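Prolyl 4-hydroxylase (PDB 6IUQ) probably hydroxylates proline residues at the 4-position, as an iron(II)- and 2-oxoglutarate-dependent oxygenase of Phytophthora capsici. Local coordinates at residues G161-N175 / E223-N237. Residues are numbered along the deposited sequence; the frame is centred on the assembly and turned at random.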
loop_
_atom_site.group_PDB
_atom_site.type_symbol
_atom_site.label_atom_id
_atom_site.label_comp_id
_atom_site.label_asym_id
_atom_site.label_seq_id
_atom_site.Cartn_x
_atom_site.Cartn_y
_atom_site.Cartn_z
ATOM N N GLY A 161 6.183 -3.123 11.453
ATOM C CA GLY A 161 7.145 -3.929 12.134
ATOM C C GLY A 161 6.479 -5.005 12.914
ATOM O O GLY A 161 5.419 -5.440 12.610
ATOM N N ALA A 162 7.193 -5.450 13.922
ATOM C CA ALA A 162 6.756 -6.393 14.956
ATOM C C ALA A 162 6.543 -7.723 14.452
ATOM O O ALA A 162 7.485 -8.335 14.038
ATOM C CB ALA A 162 5.520 -5.921 15.667
ATOM N N PRO A 163 5.299 -8.154 14.535
ATOM C CA PRO A 163 4.846 -9.441 14.057
ATOM C C PRO A 163 4.244 -9.325 12.662
ATOM O O PRO A 163 4.067 -10.354 12.077
ATOM C CB PRO A 163 3.777 -9.820 15.068
ATOM C CG PRO A 163 3.255 -8.536 15.502
ATOM C CD PRO A 163 4.388 -7.578 15.504
ATOM N N ASN A 164 3.941 -8.132 12.160
ATOM C CA ASN A 164 3.381 -8.018 10.822
ATOM C C ASN A 164 4.206 -8.756 9.766
ATOM O O ASN A 164 5.366 -8.648 9.716
ATOM C CB ASN A 164 3.164 -6.577 10.450
ATOM C CG ASN A 164 2.338 -6.425 9.223
ATOM O OD1 ASN A 164 2.715 -6.829 8.165
ATOM N ND2 ASN A 164 1.204 -5.853 9.382
ATOM N N LYS A 165 3.547 -9.509 8.924
ATOM C CA LYS A 165 4.165 -10.330 7.920
ATOM C C LYS A 165 4.110 -9.843 6.480
ATOM O O LYS A 165 4.684 -10.447 5.626
ATOM C CB LYS A 165 3.507 -11.716 7.971
ATOM C CG LYS A 165 3.572 -12.429 9.296
ATOM C CD LYS A 165 5.004 -12.549 9.752
ATOM C CE LYS A 165 5.904 -12.840 8.584
ATOM N NZ LYS A 165 7.320 -12.898 8.978
ATOM N N ARG A 166 3.440 -8.739 6.244
ATOM C CA ARG A 166 3.246 -8.208 4.898
ATOM C C ARG A 166 4.525 -7.758 4.229
ATOM O O ARG A 166 5.352 -7.072 4.825
ATOM C CB ARG A 166 2.277 -7.048 4.940
ATOM C CG ARG A 166 0.892 -7.447 5.346
ATOM C CD ARG A 166 0.179 -6.194 5.811
ATOM N NE ARG A 166 -1.227 -6.404 6.117
ATOM C CZ ARG A 166 -2.017 -5.460 6.618
ATOM N NH1 ARG A 166 -1.531 -4.235 6.874
ATOM N NH2 ARG A 166 -3.295 -5.738 6.851
ATOM N N LYS A 167 4.674 -8.164 2.974
ATOM C CA LYS A 167 5.825 -7.802 2.158
ATOM C C LYS A 167 5.406 -6.939 0.948
ATOM O O LYS A 167 5.973 -5.884 0.726
ATOM C CB LYS A 167 6.555 -9.067 1.684
ATOM C CG LYS A 167 7.800 -8.792 0.836
ATOM C CD LYS A 167 8.734 -7.887 1.618
ATOM C CE LYS A 167 9.814 -7.278 0.757
ATOM N NZ LYS A 167 9.724 -5.801 0.884
ATOM N N VAL A 168 4.433 -7.391 0.167
ATOM C CA VAL A 168 3.936 -6.628 -0.984
ATOM C C VAL A 168 2.491 -6.184 -0.818
ATOM O O VAL A 168 1.623 -6.986 -0.483
ATOM C CB VAL A 168 4.023 -7.449 -2.295
ATOM C CG1 VAL A 168 3.481 -6.634 -3.477
ATOM C CG2 VAL A 168 5.456 -7.890 -2.541
ATOM N N THR A 169 2.231 -4.900 -1.047
ATOM C CA THR A 169 0.872 -4.390 -1.059
ATOM C C THR A 169 0.376 -4.260 -2.489
ATOM O O THR A 169 1.069 -3.714 -3.344
ATOM C CB THR A 169 0.774 -3.022 -0.369
ATOM O OG1 THR A 169 1.162 -3.153 1.011
ATOM C CG2 THR A 169 -0.653 -2.479 -0.492
ATOM N N CYS A 170 -0.824 -4.775 -2.745
ATOM C CA CYS A 170 -1.406 -4.721 -4.072
ATOM C C CYS A 170 -2.785 -4.096 -4.015
ATOM O O CYS A 170 -3.715 -4.656 -3.425
ATOM C CB CYS A 170 -1.483 -6.114 -4.695
ATOM S SG CYS A 170 -2.375 -6.073 -6.280
ATOM N N LEU A 171 -2.904 -2.922 -4.623
ATOM C CA LEU A 171 -4.147 -2.162 -4.595
ATOM C C LEU A 171 -4.816 -2.164 -5.964
ATOM O O LEU A 171 -4.194 -1.807 -6.959
ATOM C CB LEU A 171 -3.873 -0.728 -4.129
ATOM C CG LEU A 171 -3.366 -0.558 -2.681
ATOM C CD1 LEU A 171 -2.856 0.834 -2.444
ATOM C CD2 LEU A 171 -4.488 -0.813 -1.709
ATOM N N LEU A 172 -6.076 -2.579 -6.013
ATOM C CA LEU A 172 -6.879 -2.454 -7.218
ATOM C C LEU A 172 -7.963 -1.406 -7.032
ATOM O O LEU A 172 -8.852 -1.553 -6.179
ATOM C CB LEU A 172 -7.521 -3.785 -7.605
ATOM C CG LEU A 172 -8.530 -3.701 -8.771
ATOM C CD1 LEU A 172 -7.961 -3.077 -10.030
ATOM C CD2 LEU A 172 -9.112 -5.072 -9.090
ATOM N N TYR A 173 -7.883 -0.347 -7.835
ATOM C CA TYR A 173 -8.824 0.758 -7.745
ATOM C C TYR A 173 -9.971 0.589 -8.745
ATOM O O TYR A 173 -9.786 0.093 -9.861
ATOM C CB TYR A 173 -8.098 2.096 -7.949
ATOM C CG TYR A 173 -7.179 2.404 -6.785
ATOM C CD1 TYR A 173 -7.701 2.598 -5.511
ATOM C CD2 TYR A 173 -5.798 2.446 -6.946
ATOM C CE1 TYR A 173 -6.885 2.856 -4.436
ATOM C CE2 TYR A 173 -4.967 2.697 -5.877
ATOM C CZ TYR A 173 -5.521 2.908 -4.622
ATOM O OH TYR A 173 -4.728 3.156 -3.537
ATOM N N LEU A 174 -11.160 1.007 -8.325
ATOM C CA LEU A 174 -12.380 0.660 -9.025
ATOM C C LEU A 174 -13.380 1.812 -9.037
ATOM O O LEU A 174 -14.561 1.617 -8.768
ATOM C CB LEU A 174 -13.006 -0.581 -8.384
ATOM C CG LEU A 174 -12.234 -1.896 -8.535
ATOM C CD1 LEU A 174 -12.814 -3.000 -7.685
ATOM C CD2 LEU A 174 -12.232 -2.344 -9.977
ATOM N N ASN A 175 -12.900 3.012 -9.351
ATOM C CA ASN A 175 -13.759 4.189 -9.412
ATOM C C ASN A 175 -13.832 4.736 -10.841
ATOM O O ASN A 175 -12.877 5.352 -11.331
ATOM C CB ASN A 175 -13.246 5.254 -8.434
ATOM C CG ASN A 175 -12.884 4.657 -7.071
ATOM O OD1 ASN A 175 -13.762 4.225 -6.302
ATOM N ND2 ASN A 175 -11.584 4.602 -6.779
ATOM N N GLU A 223 -17.750 8.535 -3.231
ATOM C CA GLU A 223 -17.675 7.117 -2.881
ATOM C C GLU A 223 -16.437 6.504 -3.544
ATOM O O GLU A 223 -16.151 6.779 -4.710
ATOM C CB GLU A 223 -18.945 6.378 -3.312
ATOM C CG GLU A 223 -19.062 4.965 -2.743
ATOM C CD GLU A 223 -20.279 4.206 -3.270
ATOM O OE1 GLU A 223 -20.463 4.156 -4.508
ATOM O OE2 GLU A 223 -21.040 3.653 -2.441
ATOM N N ARG A 224 -15.703 5.694 -2.786
ATOM C CA ARG A 224 -14.422 5.142 -3.223
ATOM C C ARG A 224 -14.342 3.673 -2.831
ATOM O O ARG A 224 -14.422 3.330 -1.649
ATOM C CB ARG A 224 -13.248 5.931 -2.606
ATOM C CG ARG A 224 -11.811 5.507 -3.007
ATOM C CD ARG A 224 -10.813 6.090 -1.984
ATOM N NE ARG A 224 -9.394 6.091 -2.354
ATOM C CZ ARG A 224 -8.476 5.320 -1.768
ATOM N NH1 ARG A 224 -8.840 4.474 -0.808
ATOM N NH2 ARG A 224 -7.194 5.385 -2.138
ATOM N N TYR A 225 -14.206 2.809 -3.832
ATOM C CA TYR A 225 -13.980 1.386 -3.601
ATOM C C TYR A 225 -12.540 1.033 -3.917
ATOM O O TYR A 225 -11.965 1.538 -4.891
ATOM C CB TYR A 225 -14.899 0.530 -4.461
ATOM C CG TYR A 225 -16.307 0.344 -3.950
ATOM C CD1 TYR A 225 -16.608 -0.664 -3.038
ATOM C CD2 TYR A 225 -17.344 1.144 -4.407
ATOM C CE1 TYR A 225 -17.895 -0.853 -2.585
ATOM C CE2 TYR A 225 -18.640 0.961 -3.960
ATOM C CZ TYR A 225 -18.910 -0.039 -3.052
ATOM O OH TYR A 225 -20.201 -0.235 -2.601
ATOM N N VAL A 226 -11.958 0.168 -3.092
ATOM C CA VAL A 226 -10.631 -0.349 -3.361
ATOM C C VAL A 226 -10.528 -1.807 -2.919
ATOM O O VAL A 226 -11.092 -2.209 -1.908
ATOM C CB VAL A 226 -9.537 0.507 -2.677
ATOM C CG1 VAL A 226 -9.788 0.624 -1.174
ATOM C CG2 VAL A 226 -8.170 -0.081 -2.963
ATOM N N LEU A 227 -9.831 -2.611 -3.705
ATOM C CA LEU A 227 -9.580 -3.998 -3.343
ATOM C C LEU A 227 -8.110 -4.114 -2.996
ATOM O O LEU A 227 -7.259 -3.699 -3.765
ATOM C CB LEU A 227 -9.980 -4.930 -4.495
ATOM C CG LEU A 227 -9.761 -6.439 -4.440
ATOM C CD1 LEU A 227 -10.832 -7.116 -5.320
ATOM C CD2 LEU A 227 -8.363 -6.832 -4.908
ATOM N N THR A 228 -7.805 -4.658 -1.826
ATOM C CA THR A 228 -6.415 -4.789 -1.404
ATOM C C THR A 228 -5.996 -6.241 -1.262
ATOM O O THR A 228 -6.681 -7.019 -0.636
ATOM C CB THR A 228 -6.167 -4.086 -0.058
ATOM O OG1 THR A 228 -6.634 -2.741 -0.133
ATOM C CG2 THR A 228 -4.675 -4.095 0.286
ATOM N N ILE A 229 -4.861 -6.592 -1.849
ATOM C CA ILE A 229 -4.242 -7.889 -1.623
ATOM C C ILE A 229 -2.869 -7.683 -0.987
ATOM O O ILE A 229 -2.057 -6.880 -1.472
ATOM C CB ILE A 229 -4.078 -8.683 -2.937
ATOM C CG1 ILE A 229 -5.429 -8.903 -3.615
ATOM C CG2 ILE A 229 -3.405 -10.009 -2.682
ATOM C CD1 ILE A 229 -5.310 -9.466 -5.038
ATOM N N TRP A 230 -2.618 -8.361 0.117
ATOM C CA TRP A 230 -1.311 -8.311 0.743
ATOM C C TRP A 230 -0.651 -9.654 0.619
ATOM O O TRP A 230 -1.260 -10.673 0.906
ATOM C CB TRP A 230 -1.409 -7.928 2.212
ATOM C CG TRP A 230 -1.543 -6.467 2.455
ATOM C CD1 TRP A 230 -0.582 -5.513 2.275
ATOM C CD2 TRP A 230 -2.690 -5.790 2.960
ATOM N NE1 TRP A 230 -1.069 -4.271 2.611
ATOM C CE2 TRP A 230 -2.360 -4.414 3.048
ATOM C CE3 TRP A 230 -3.977 -6.209 3.342
ATOM C CZ2 TRP A 230 -3.266 -3.449 3.501
ATOM C CZ3 TRP A 230 -4.885 -5.242 3.794
ATOM C CH2 TRP A 230 -4.516 -3.875 3.871
ATOM N N LEU A 231 0.607 -9.654 0.197
ATOM C CA LEU A 231 1.375 -10.886 0.127
ATOM C C LEU A 231 2.432 -10.913 1.224
ATOM O O LEU A 231 3.249 -9.988 1.332
ATOM C CB LEU A 231 1.997 -11.017 -1.264
ATOM C CG LEU A 231 0.944 -11.012 -2.383
ATOM C CD1 LEU A 231 1.556 -11.313 -3.723
ATOM C CD2 LEU A 231 -0.231 -11.986 -2.075
ATOM N N ASP A 232 2.418 -11.950 2.059
ATOM C CA ASP A 232 3.404 -12.035 3.149
ATOM C C ASP A 232 4.771 -12.549 2.698
ATOM O O ASP A 232 4.875 -13.317 1.754
ATOM C CB ASP A 232 2.904 -12.930 4.279
ATOM C CG ASP A 232 1.662 -12.389 4.959
ATOM O OD1 ASP A 232 1.307 -11.186 4.783
ATOM O OD2 ASP A 232 1.041 -13.189 5.693
ATOM N N GLY A 233 5.820 -12.120 3.394
ATOM C CA GLY A 233 7.161 -12.598 3.124
ATOM C C GLY A 233 7.722 -13.303 4.347
ATOM O O GLY A 233 7.517 -12.856 5.483
ATOM N N ALA A 234 8.438 -14.401 4.127
ATOM C CA ALA A 234 8.986 -15.181 5.232
ATOM C C ALA A 234 10.121 -14.453 5.983
ATOM O O ALA A 234 10.403 -14.766 7.138
ATOM C CB ALA A 234 9.482 -16.534 4.714
ATOM N N LYS A 235 10.767 -13.490 5.330
ATOM C CA LYS A 235 11.986 -12.874 5.870
ATOM C C LYS A 235 11.794 -11.433 6.289
ATOM O O LYS A 235 12.769 -10.712 6.507
ATOM C CB LYS A 235 13.117 -12.927 4.848
ATOM C CG LYS A 235 13.598 -14.329 4.529
ATOM C CD LYS A 235 14.884 -14.272 3.719
ATOM C CE LYS A 235 14.704 -13.421 2.470
ATOM N NZ LYS A 235 15.927 -13.399 1.608
ATOM N N VAL A 236 10.543 -11.008 6.397
ATOM C CA VAL A 236 10.265 -9.622 6.717
ATOM C C VAL A 236 10.531 -9.357 8.211
ATOM O O VAL A 236 10.446 -10.261 9.040
ATOM C CB VAL A 236 8.815 -9.251 6.313
ATOM C CG1 VAL A 236 7.824 -9.651 7.398
ATOM C CG2 VAL A 236 8.719 -7.792 6.035
ATOM N N ASN A 237 10.885 -8.115 8.528
ATOM C CA ASN A 237 11.233 -7.686 9.887
ATOM C C ASN A 237 12.427 -8.455 10.484
ATOM O O ASN A 237 12.503 -8.674 11.682
ATOM C CB ASN A 237 10.005 -7.775 10.792
ATOM C CG ASN A 237 8.944 -6.747 10.410
ATOM O OD1 ASN A 237 9.274 -5.629 10.031
ATOM N ND2 ASN A 237 7.676 -7.124 10.502
HETATM O O HOH W 1 7.465 -9.929 11.186
HETATM O O HOH W 2 -5.600 3.195 -0.961
#
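Leu231 O takes two N-H groups from the facing strand, Lys167 N at 2.8 Å and Val168 N at 3.1 Å; the second lies in the carbonyl plane, the first tilts 21° out of it. Two residues opposite one make this a classic beta bulge, and beyond it the antiparallel pairing runs regularly to Tyr173 and Val226. On the far side of the bulge Gly233 N bonds Lys165 O at 3.0 Å, while Asn164 OD1 closes an Asx turn onto Arg166 N.

Strands 166-173 and 224-232 are central neighbours in the larger sheet of the double-stranded beta-helix, the core of 2OG-Fe(II) oxygenases. Thr169, Leu171, Tyr173, Val226, Thr228 and Trp230 share its iron-facing side; the side chain of Trp230 comes within about 5 Å of the bound iron. The Arg166 chain runs out straight (chi3 174°), which carries its guanidinium flat over the indole of Trp230, planes 10° apart, a cation-pi stack with Arg166 CZ 3.6 Å from the centroid of the six-membered ring. Thr228 CG2 covers the opposite face near the rim. At the indole edge Thr169 OG1 sits 3.0 Å from Trp230 NE1, and both atoms hydrogen-bond the iron ligand Asp158, whose backbone O also receives Arg166 NH1, a second shell that should steady this ligand.

Further along, Arg224 NH2 and Tyr173 OH share a water lying in the plane of both groups. Past the paired residues, Asn175 OD1 uses a lone pair to accept Tyr225 N at 2.9 Å.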